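Local coordinates for protein mandelate racemase/muconate lactonizing enzyme (Polaromonas sp., PDB 2OG9) that probably acts as an enolase-superfamily enzyme that abstracts the proton alpha to a substrate carboxylate, as in mandelate racemase, at residues D147-Y152 with P332-F337; L235-E240 with Y284-A289; Y245-H250 with G274-H279. All blocks are in the same frame, centred on the assembly; numbering follows the deposited sequence.

Contact 1: residues D147-Y152 with P332-F337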
loop_
_atom_site.group_PDB
_atom_site.type_symbol
_atom_site.label_atom_id
_atom_site.label_comp_id
_atom_site.label_asym_id
_atom_site.label_seq_id
_atom_site.Cartn_x
_atom_site.Cartn_y
_atom_site.Cartn_z
ATOM N N ASP A 147 -0.410 16.215 38.369
ATOM C CA ASP A 147 0.514 16.926 39.245
ATOM C C ASP A 147 1.651 16.038 39.743
ATOM O O ASP A 147 2.512 16.484 40.493
ATOM C CB ASP A 147 -0.249 17.545 40.417
ATOM C CG ASP A 147 -1.258 18.585 39.960
ATOM O OD1 ASP A 147 -0.918 19.387 39.061
ATOM O OD2 ASP A 147 -2.387 18.607 40.497
ATOM N N SER A 148 1.653 14.781 39.314
ATOM C CA SER A 148 2.707 13.838 39.688
ATOM C C SER A 148 2.778 12.792 38.577
ATOM O O SER A 148 1.779 12.530 37.919
ATOM C CB SER A 148 2.401 13.173 41.035
ATOM O OG SER A 148 1.279 12.322 40.947
ATOM N N VAL A 149 3.954 12.202 38.383
ATOM C CA VAL A 149 4.176 11.226 37.318
ATOM C C VAL A 149 4.720 9.883 37.818
ATOM O O VAL A 149 5.600 9.847 38.681
ATOM C CB VAL A 149 5.174 11.806 36.281
ATOM C CG1 VAL A 149 5.423 10.801 35.167
ATOM C CG2 VAL A 149 4.626 13.113 35.706
ATOM N N ARG A 150 4.208 8.783 37.267
ATOM C CA ARG A 150 4.683 7.459 37.672
ATOM C C ARG A 150 6.195 7.424 37.481
ATOM O O ARG A 150 6.705 7.902 36.472
ATOM C CB ARG A 150 4.041 6.355 36.824
ATOM C CG ARG A 150 2.516 6.334 36.833
ATOM C CD ARG A 150 1.981 4.979 36.372
ATOM N NE ARG A 150 2.222 3.932 37.365
ATOM C CZ ARG A 150 1.739 2.692 37.285
ATOM N NH1 ARG A 150 0.986 2.333 36.253
ATOM N NH2 ARG A 150 1.991 1.812 38.247
ATOM N N CYS A 151 6.918 6.873 38.451
ATOM C CA CYS A 151 8.365 6.802 38.340
ATOM C C CYS A 151 8.879 5.401 38.643
ATOM O O CYS A 151 8.184 4.584 39.255
ATOM C CB CYS A 151 9.035 7.805 39.292
ATOM S SG CYS A 151 8.802 7.460 41.064
ATOM N N TYR A 152 10.109 5.142 38.211
ATOM C CA TYR A 152 10.757 3.857 38.412
ATOM C C TYR A 152 12.250 4.116 38.491
ATOM O O TYR A 152 12.715 5.196 38.119
ATOM C CB TYR A 152 10.460 2.934 37.230
ATOM C CG TYR A 152 11.021 3.426 35.905
ATOM C CD1 TYR A 152 12.244 2.962 35.427
ATOM C CD2 TYR A 152 10.328 4.362 35.139
ATOM C CE1 TYR A 152 12.768 3.417 34.213
ATOM C CE2 TYR A 152 10.843 4.825 33.922
ATOM C CZ TYR A 152 12.061 4.349 33.469
ATOM O OH TYR A 152 12.579 4.810 32.278
ATOM N N PRO A 332 2.349 8.789 31.517
ATOM C CA PRO A 332 3.725 8.430 31.172
ATOM C C PRO A 332 4.485 7.832 32.360
ATOM O O PRO A 332 3.940 7.690 33.461
ATOM C CB PRO A 332 4.318 9.764 30.740
ATOM C CG PRO A 332 3.681 10.712 31.720
ATOM C CD PRO A 332 2.232 10.239 31.780
ATOM N N TRP A 333 5.736 7.462 32.108
ATOM C CA TRP A 333 6.631 6.936 33.134
ATOM C C TRP A 333 7.918 7.748 33.011
ATOM O O TRP A 333 8.353 8.052 31.901
ATOM C CB TRP A 333 6.988 5.463 32.894
ATOM C CG TRP A 333 5.964 4.446 33.316
ATOM C CD1 TRP A 333 4.964 3.915 32.548
ATOM C CD2 TRP A 333 5.896 3.775 34.581
ATOM N NE1 TRP A 333 4.286 2.948 33.255
ATOM C CE2 TRP A 333 4.836 2.841 34.505
ATOM C CE3 TRP A 333 6.632 3.868 35.772
ATOM C CZ2 TRP A 333 4.493 2.004 35.577
ATOM C CZ3 TRP A 333 6.291 3.036 36.839
ATOM C CH2 TRP A 333 5.230 2.114 36.731
ATOM N N VAL A 334 8.519 8.109 34.140
ATOM C CA VAL A 334 9.777 8.849 34.141
ATOM C C VAL A 334 10.733 8.145 35.093
ATOM O O VAL A 334 10.322 7.712 36.178
ATOM C CB VAL A 334 9.584 10.316 34.612
ATOM C CG1 VAL A 334 10.941 10.981 34.783
ATOM C CG2 VAL A 334 8.754 11.089 33.597
ATOM N N GLU A 335 11.997 8.018 34.699
ATOM C CA GLU A 335 12.994 7.359 35.540
ATOM C C GLU A 335 13.548 8.298 36.597
ATOM O O GLU A 335 13.937 9.435 36.286
ATOM C CB GLU A 335 14.153 6.818 34.674
ATOM C CG GLU A 335 15.298 6.258 35.503
ATOM C CD GLU A 335 16.372 5.626 34.656
ATOM O OE1 GLU A 335 16.702 6.207 33.602
ATOM O OE2 GLU A 335 16.895 4.562 35.045
ATOM N N HIS A 336 13.529 7.835 37.841
ATOM C CA HIS A 336 14.073 8.616 38.929
ATOM C C HIS A 336 15.503 8.212 39.158
ATOM O O HIS A 336 15.776 7.168 39.767
ATOM C CB HIS A 336 13.329 8.397 40.258
ATOM C CG HIS A 336 14.000 9.043 41.429
ATOM N ND1 HIS A 336 15.166 8.558 41.983
ATOM C CD2 HIS A 336 13.659 10.133 42.154
ATOM C CE1 HIS A 336 15.507 9.319 43.007
ATOM N NE2 HIS A 336 14.609 10.280 43.133
ATOM N N PHE A 337 16.425 9.016 38.662
ATOM C CA PHE A 337 17.800 8.654 38.872
ATOM C C PHE A 337 18.549 9.905 39.353
ATOM O O PHE A 337 18.354 11.002 38.814
ATOM C CB PHE A 337 18.323 8.015 37.579
ATOM C CG PHE A 337 19.121 8.926 36.732
ATOM C CD1 PHE A 337 18.550 10.029 36.097
ATOM C CD2 PHE A 337 20.463 8.684 36.573
ATOM C CE1 PHE A 337 19.330 10.862 35.304
ATOM C CE2 PHE A 337 21.253 9.500 35.786
ATOM C CZ PHE A 337 20.691 10.601 35.152
HETATM O O HOH W 1 2.299 9.212 35.068
HETATM O O HOH W 2 11.065 6.967 31.241
#
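Arg150 and Trp333 bring their flat groups together at an angle. Trp333 CZ2 stands over the centre of the Arg150 guanidinium, 3.3 Å from CZ, the two planes 27° apart. The chain gets there by bending at chi3 (71°), which goes with NE lying over the indole rim at CZ2 and CH2. Nearer the backbone, Arg150 CB makes a CH-pi contact with the six-membered ring, 3.9 Å from its centroid. The rim of the indole is met near its plane by Cys151 O, 3.4 Å from Trp333 CZ3.

Tyr152 carries CG between its own N and carbonyl carbon (chi1 64°), and its ring spreads over Glu335, where Tyr152 CZ stands 3.5 Å from Glu335 CB. The phenol oxygen donates to an ordered water that in turn donates to Trp333 O. Cys151 and Val334 point to the other face of the sheet; Val149, directed at strand 333-335, puts CG1 3.7 Å from Val334 CG2, and Val334 also packs on Met318 and Ala325 of helix 318-326.

The backbones fix the register. Val334 N donates to Arg150 O (3.0 Å), Tyr152 N reaches Val334 O by a longer and more bent bond, and His336 N closes on Tyr152 O (2.8 Å).

This is parallel pairing, with Cys151 opposite Val334 and Tyr152 opposite Glu335. Trp333 is also bonded through its backbone to Leu312. Strands 148-152 and 333-335 are thus probably the first and last of the barrel, and their contact the seam that closes it, as expected for the enolase-superfamily TIM-barrel fold.

Contact 2: residues L235-E240 with Y284-A289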
loop_
_atom_site.group_PDB
_atom_site.type_symbol
_atom_site.label_atom_id
_atom_site.label_comp_id
_atom_site.label_asym_id
_atom_site.label_seq_id
_atom_site.Cartn_x
_atom_site.Cartn_y
_atom_site.Cartn_z
ATOM N N LEU A 235 5.974 -7.813 32.161
ATOM C CA LEU A 235 6.812 -6.646 32.391
ATOM C C LEU A 235 6.102 -5.417 31.839
ATOM O O LEU A 235 5.266 -5.530 30.946
ATOM C CB LEU A 235 8.152 -6.807 31.676
ATOM C CG LEU A 235 9.031 -7.998 32.056
ATOM C CD1 LEU A 235 10.219 -8.050 31.105
ATOM C CD2 LEU A 235 9.488 -7.869 33.507
ATOM N N VAL A 236 6.432 -4.247 32.375
ATOM C CA VAL A 236 5.835 -3.008 31.897
ATOM C C VAL A 236 6.312 -2.833 30.461
ATOM O O VAL A 236 5.546 -2.444 29.580
ATOM C CB VAL A 236 6.286 -1.798 32.740
ATOM C CG1 VAL A 236 5.664 -0.525 32.193
ATOM C CG2 VAL A 236 5.885 -2.004 34.195
ATOM N N TRP A 237 7.591 -3.124 30.230
ATOM C CA TRP A 237 8.147 -3.033 28.889
ATOM C C TRP A 237 9.509 -3.700 28.772
ATOM O O TRP A 237 10.142 -4.035 29.775
ATOM C CB TRP A 237 8.263 -1.564 28.431
ATOM C CG TRP A 237 9.309 -0.728 29.139
ATOM C CD1 TRP A 237 10.653 -0.984 29.237
ATOM C CD2 TRP A 237 9.097 0.528 29.797
ATOM N NE1 TRP A 237 11.284 0.037 29.911
ATOM C CE2 TRP A 237 10.353 0.976 30.265
ATOM C CE3 TRP A 237 7.966 1.320 30.032
ATOM C CZ2 TRP A 237 10.508 2.186 30.958
ATOM C CZ3 TRP A 237 8.122 2.524 30.721
ATOM C CH2 TRP A 237 9.382 2.942 31.174
ATOM N N ILE A 238 9.921 -3.924 27.528
ATOM C CA ILE A 238 11.228 -4.481 27.212
ATOM C C ILE A 238 11.853 -3.338 26.418
ATOM O O ILE A 238 11.389 -2.995 25.328
ATOM C CB ILE A 238 11.113 -5.753 26.352
ATOM C CG1 ILE A 238 10.517 -6.888 27.201
ATOM C CG2 ILE A 238 12.495 -6.130 25.801
ATOM C CD1 ILE A 238 10.269 -8.184 26.440
ATOM N N GLU A 239 12.895 -2.744 26.986
ATOM C CA GLU A 239 13.564 -1.584 26.404
ATOM C C GLU A 239 14.794 -1.874 25.542
ATOM O O GLU A 239 15.665 -2.659 25.921
ATOM C CB GLU A 239 13.937 -0.640 27.554
ATOM C CG GLU A 239 14.535 0.699 27.174
ATOM C CD GLU A 239 14.792 1.554 28.407
ATOM O OE1 GLU A 239 14.011 1.433 29.374
ATOM O OE2 GLU A 239 15.755 2.348 28.414
ATOM N N GLU A 240 14.854 -1.222 24.383
ATOM C CA GLU A 240 15.968 -1.361 23.452
ATOM C C GLU A 240 16.430 -2.796 23.215
ATOM O O GLU A 240 17.609 -3.109 23.376
ATOM C CB GLU A 240 17.154 -0.531 23.949
ATOM C CG GLU A 240 16.998 0.966 23.766
ATOM C CD GLU A 240 17.247 1.407 22.335
ATOM O OE1 GLU A 240 17.924 2.443 22.150
ATOM O OE2 GLU A 240 16.766 0.723 21.398
ATOM N N TYR A 284 6.045 2.303 23.787
ATOM C CA TYR A 284 6.478 3.404 24.652
ATOM C C TYR A 284 7.611 4.126 23.930
ATOM O O TYR A 284 8.687 3.557 23.744
ATOM C CB TYR A 284 7.033 2.895 25.989
ATOM C CG TYR A 284 6.000 2.448 27.001
ATOM C CD1 TYR A 284 5.353 3.367 27.829
ATOM C CD2 TYR A 284 5.669 1.103 27.129
ATOM C CE1 TYR A 284 4.396 2.948 28.765
ATOM C CE2 TYR A 284 4.722 0.676 28.051
ATOM C CZ TYR A 284 4.088 1.599 28.861
ATOM O OH TYR A 284 3.124 1.158 29.738
ATOM N N LEU A 285 7.381 5.371 23.522
ATOM C CA LEU A 285 8.423 6.134 22.851
ATOM C C LEU A 285 9.256 6.804 23.943
ATOM O O LEU A 285 8.704 7.356 24.901
ATOM C CB LEU A 285 7.805 7.194 21.930
ATOM C CG LEU A 285 8.787 7.907 21.000
ATOM C CD1 LEU A 285 9.320 6.918 19.960
ATOM C CD2 LEU A 285 8.084 9.070 20.313
HETATM N N MSE A 286 10.573 6.770 23.800
HETATM C CA MSE A 286 11.443 7.348 24.816
HETATM C C MSE A 286 12.334 8.483 24.346
HETATM O O MSE A 286 13.561 8.369 24.345
HETATM C CB MSE A 286 12.297 6.241 25.438
HETATM C CG MSE A 286 11.462 5.101 25.996
HETATM SE SE MSE A 286 12.554 3.816 26.944
HETATM C CE MSE A 286 12.823 4.788 28.622
ATOM N N PRO A 287 11.727 9.608 23.953
ATOM C CA PRO A 287 12.508 10.753 23.489
ATOM C C PRO A 287 13.297 11.356 24.644
ATOM O O PRO A 287 12.865 11.300 25.797
ATOM C CB PRO A 287 11.442 11.696 22.947
ATOM C CG PRO A 287 10.276 11.428 23.846
ATOM C CD PRO A 287 10.286 9.913 23.957
ATOM N N ASP A 288 14.461 11.906 24.324
ATOM C CA ASP A 288 15.346 12.539 25.297
ATOM C C ASP A 288 15.453 13.990 24.827
ATOM O O ASP A 288 16.116 14.272 23.828
ATOM C CB ASP A 288 16.712 11.838 25.249
ATOM C CG ASP A 288 17.732 12.444 26.197
ATOM O OD1 ASP A 288 17.652 13.657 26.481
ATOM O OD2 ASP A 288 18.635 11.704 26.638
ATOM N N ALA A 289 14.790 14.907 25.530
ATOM C CA ALA A 289 14.793 16.317 25.140
ATOM C C ALA A 289 16.176 16.886 24.795
ATOM O O ALA A 289 16.394 17.350 23.678
ATOM C CB ALA A 289 14.118 17.167 26.224
HETATM O O HOH W 3 2.961 -1.644 30.114
#
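Trp237 and Tyr284 form the aromatic part of this contact, an edge-to-face pair. Trp237 CE3 stands 3.6 Å above the Tyr284 ring plane, over its centre. The centroid of the Trp237 six-membered ring lies 4.9 Å from that of Tyr284, and the planes make 57°. The same indole also meets Tyr152 and Trp333 edge-to-face, so it belongs to a larger aromatic cluster.

The second kind of interaction involves Met286, present as selenomethionine. Its SE is 5.3 Å from the centroid of the Trp237 six-membered ring, an oblique Met-aromatic contact, and CE is 4.2 Å from Trp237 CZ2. SE also packs on the carboxylate of Glu239, 3.5 Å from CD, the two side chains crossing at about a right angle.

Polar contacts are indirect or local. One water bridges the segments, donating to Val236 O at 2.8 Å and lying equally near Tyr284 OH, at the edge of the phenol ring. Within 235-240, Trp237 NE1 makes a weak bond to Glu239 OE1 (3.1 Å, bent to 134° at the hydrogen). Tyr284 also packs on Pro221 of the second subunit.

Strands 238-239 and 284-285 are not direct neighbours, since 261-263 lies between them in the parallel sheet; the 7.9 Å between Trp237 CA and Tyr284 CA is spanned mainly by side chains, with Val236 O also touching the Tyr284 ring. Glu239 OE2 lies close to Asp213, at the end of strand 210-213, and to Glu265, just past strand 261-263. That grouping is consistent with the carboxylate cluster that holds the catalytic magnesium in enolase-superfamily relatives, within the TIM-barrel active site.

Contact 3: residues Y245-H250 with G274-H279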
loop_
_atom_site.group_PDB
_atom_site.type_symbol
_atom_site.label_atom_id
_atom_site.label_comp_id
_atom_site.label_asym_id
_atom_site.label_seq_id
_atom_site.Cartn_x
_atom_site.Cartn_y
_atom_site.Cartn_z
ATOM N N TYR A 245 18.388 1.708 15.660
ATOM C CA TYR A 245 17.941 2.039 14.314
ATOM C C TYR A 245 17.243 0.930 13.534
ATOM O O TYR A 245 16.856 1.134 12.384
ATOM C CB TYR A 245 19.126 2.595 13.518
ATOM C CG TYR A 245 19.535 3.963 14.008
ATOM C CD1 TYR A 245 18.905 5.108 13.530
ATOM C CD2 TYR A 245 20.480 4.109 15.026
ATOM C CE1 TYR A 245 19.195 6.366 14.058
ATOM C CE2 TYR A 245 20.777 5.362 15.561
ATOM C CZ TYR A 245 20.127 6.483 15.074
ATOM O OH TYR A 245 20.390 7.721 15.609
ATOM N N ASP A 246 17.071 -0.234 14.155
ATOM C CA ASP A 246 16.396 -1.348 13.493
ATOM C C ASP A 246 14.889 -1.208 13.707
ATOM O O ASP A 246 14.283 -1.947 14.480
ATOM C CB ASP A 246 16.889 -2.684 14.058
ATOM C CG ASP A 246 16.326 -3.872 13.306
ATOM O OD1 ASP A 246 15.631 -3.646 12.291
ATOM O OD2 ASP A 246 16.575 -5.026 13.723
ATOM N N HIS A 247 14.291 -0.253 13.007
ATOM C CA HIS A 247 12.863 0.025 13.129
ATOM C C HIS A 247 11.961 -1.135 12.711
ATOM O O HIS A 247 10.956 -1.415 13.371
ATOM C CB HIS A 247 12.536 1.288 12.331
ATOM C CG HIS A 247 13.241 2.511 12.833
ATOM N ND1 HIS A 247 13.491 3.612 12.039
ATOM C CD2 HIS A 247 13.739 2.812 14.056
ATOM C CE1 HIS A 247 14.112 4.534 12.751
ATOM N NE2 HIS A 247 14.275 4.073 13.979
ATOM N N GLU A 248 12.309 -1.805 11.614
ATOM C CA GLU A 248 11.520 -2.944 11.158
ATOM C C GLU A 248 11.594 -4.046 12.205
ATOM O O GLU A 248 10.595 -4.711 12.488
ATOM C CB GLU A 248 12.052 -3.484 9.830
ATOM C CG GLU A 248 11.605 -2.706 8.613
ATOM C CD GLU A 248 12.001 -3.393 7.316
ATOM O OE1 GLU A 248 11.734 -4.606 7.178
ATOM O OE2 GLU A 248 12.572 -2.716 6.434
ATOM N N GLY A 249 12.788 -4.234 12.764
ATOM C CA GLY A 249 12.986 -5.253 13.782
ATOM C C GLY A 249 12.117 -5.006 15.001
ATOM O O GLY A 249 11.446 -5.917 15.491
ATOM N N HIS A 250 12.124 -3.768 15.489
ATOM C CA HIS A 250 11.321 -3.413 16.652
ATOM C C HIS A 250 9.830 -3.544 16.354
ATOM O O HIS A 250 9.073 -4.034 17.184
ATOM C CB HIS A 250 11.639 -1.979 17.108
ATOM C CG HIS A 250 12.931 -1.852 17.855
ATOM N ND1 HIS A 250 13.185 -2.528 19.030
ATOM C CD2 HIS A 250 14.037 -1.114 17.601
ATOM C CE1 HIS A 250 14.391 -2.210 19.468
ATOM N NE2 HIS A 250 14.929 -1.354 18.618
ATOM N N GLY A 274 10.165 10.235 14.015
ATOM C CA GLY A 274 9.071 10.135 13.070
ATOM C C GLY A 274 9.161 8.829 12.303
ATOM O O GLY A 274 8.151 8.183 12.042
ATOM N N ASP A 275 10.380 8.430 11.954
ATOM C CA ASP A 275 10.588 7.198 11.206
ATOM C C ASP A 275 10.198 6.009 12.080
ATOM O O ASP A 275 9.518 5.085 11.632
ATOM C CB ASP A 275 12.053 7.098 10.771
ATOM C CG ASP A 275 12.259 6.107 9.641
ATOM O OD1 ASP A 275 11.511 6.179 8.640
ATOM O OD2 ASP A 275 13.176 5.263 9.749
ATOM N N LEU A 276 10.624 6.050 13.338
ATOM C CA LEU A 276 10.313 4.999 14.298
ATOM C C LEU A 276 8.790 4.875 14.435
ATOM O O LEU A 276 8.235 3.769 14.428
ATOM C CB LEU A 276 10.958 5.348 15.647
ATOM C CG LEU A 276 10.870 4.375 16.823
ATOM C CD1 LEU A 276 11.831 4.813 17.931
ATOM C CD2 LEU A 276 9.445 4.330 17.342
ATOM N N ILE A 277 8.117 6.017 14.538
ATOM C CA ILE A 277 6.663 6.057 14.678
ATOM C C ILE A 277 5.968 5.569 13.406
ATOM O O ILE A 277 4.925 4.928 13.474
ATOM C CB ILE A 277 6.187 7.495 15.021
ATOM C CG1 ILE A 277 6.673 7.868 16.429
ATOM C CG2 ILE A 277 4.660 7.598 14.916
ATOM C CD1 ILE A 277 6.415 9.329 16.815
ATOM N N ARG A 278 6.551 5.873 12.251
ATOM C CA ARG A 278 5.980 5.444 10.977
ATOM C C ARG A 278 5.971 3.914 10.911
ATOM O O ARG A 278 5.038 3.310 10.383
ATOM C CB ARG A 278 6.798 6.025 9.818
ATOM C CG ARG A 278 6.254 5.707 8.430
ATOM C CD ARG A 278 7.017 6.481 7.358
ATOM N NE ARG A 278 8.417 6.074 7.257
ATOM C CZ ARG A 278 8.828 4.933 6.710
ATOM N NH1 ARG A 278 7.947 4.080 6.206
ATOM N NH2 ARG A 278 10.122 4.645 6.664
ATOM N N HIS A 279 7.011 3.290 11.461
ATOM C CA HIS A 279 7.118 1.833 11.480
ATOM C C HIS A 279 6.276 1.192 12.585
ATOM O O HIS A 279 6.117 -0.030 12.607
ATOM C CB HIS A 279 8.570 1.392 11.714
ATOM C CG HIS A 279 9.461 1.523 10.520
ATOM N ND1 HIS A 279 9.893 2.740 10.039
ATOM C CD2 HIS A 279 10.029 0.582 9.728
ATOM C CE1 HIS A 279 10.691 2.543 9.005
ATOM N NE2 HIS A 279 10.790 1.243 8.795
HETATM O O HOH W 4 11.650 -0.027 6.691
#
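The backbones of helices 247-256 and 270-278 come closest where His247 CA lies 5.7 Å from Leu276 CA. These are successive outer helices of the TIM barrel, linked through strand 261-263.

His247 carries most of the contact. Chi1 (-62°) sends CG out anti to the carbonyl carbon, and chi2 (156°) turns the ring so that its ND1 edge faces Asp275: ND1 donates to Asp275 OD2 over 2.8 Å. The oxygen lies almost in the imidazole plane, yet the donor comes from above the carboxylate plane, 40° out of it. Leu276 CB covers one face of the ring, 4.2 Å from its centroid, while Tyr245 O lies over the opposite face. NE2 is buried without any polar partner, consistent with a neutral ring protonated on ND1. An alanine here would keep the CB contact to His279 but would probably leave Asp275 OD2 without its histidine donor and open a gap beside Leu276.

Asp275 has a second partner, a charged one, on its other oxygen, where Arg278 NH2 makes a salt bridge to OD1 at 2.9 Å. The helix start is fixed separately: Asp246, at the N-cap, accepts from Gly249 N and also pairs with Arg220.

His279 turns a face to the other helix, with His247 CB over its centre and 3.6 Å from the ring centroid. A water joins His279 NE2 (2.6 Å) to Glu248 OE2. The orientation of His279 is secured by its own helix: ND1 donates to Asp275 O at 2.9 Å, while the backbone N of His279 reaches that same oxygen from the opposite face of the carbonyl plane.

Contacts 1 and 2 are buried in the barrel and meet directly, Tyr152 OH lying 3.6 Å from Trp237 CZ2 and 3.7 Å from Met286 CE. Contact 3 is partly buried and lies farther out: its centre is about 19 Å from the centre of the chain, against 11 Å for the centres of the others. Contacts 2 and 3 join through Leu285, whose CD1 is 3.7 Å from Leu276 CD2. The chemistry follows position: contact 1 pairs adjacent strands by backbone bonds, contact 2 spans an intervening strand by aromatic and selenium packing, and contact 3 links two outer helices through a histidine-carboxylate bond and a water bridge. No direct touch links contacts 1 and 3.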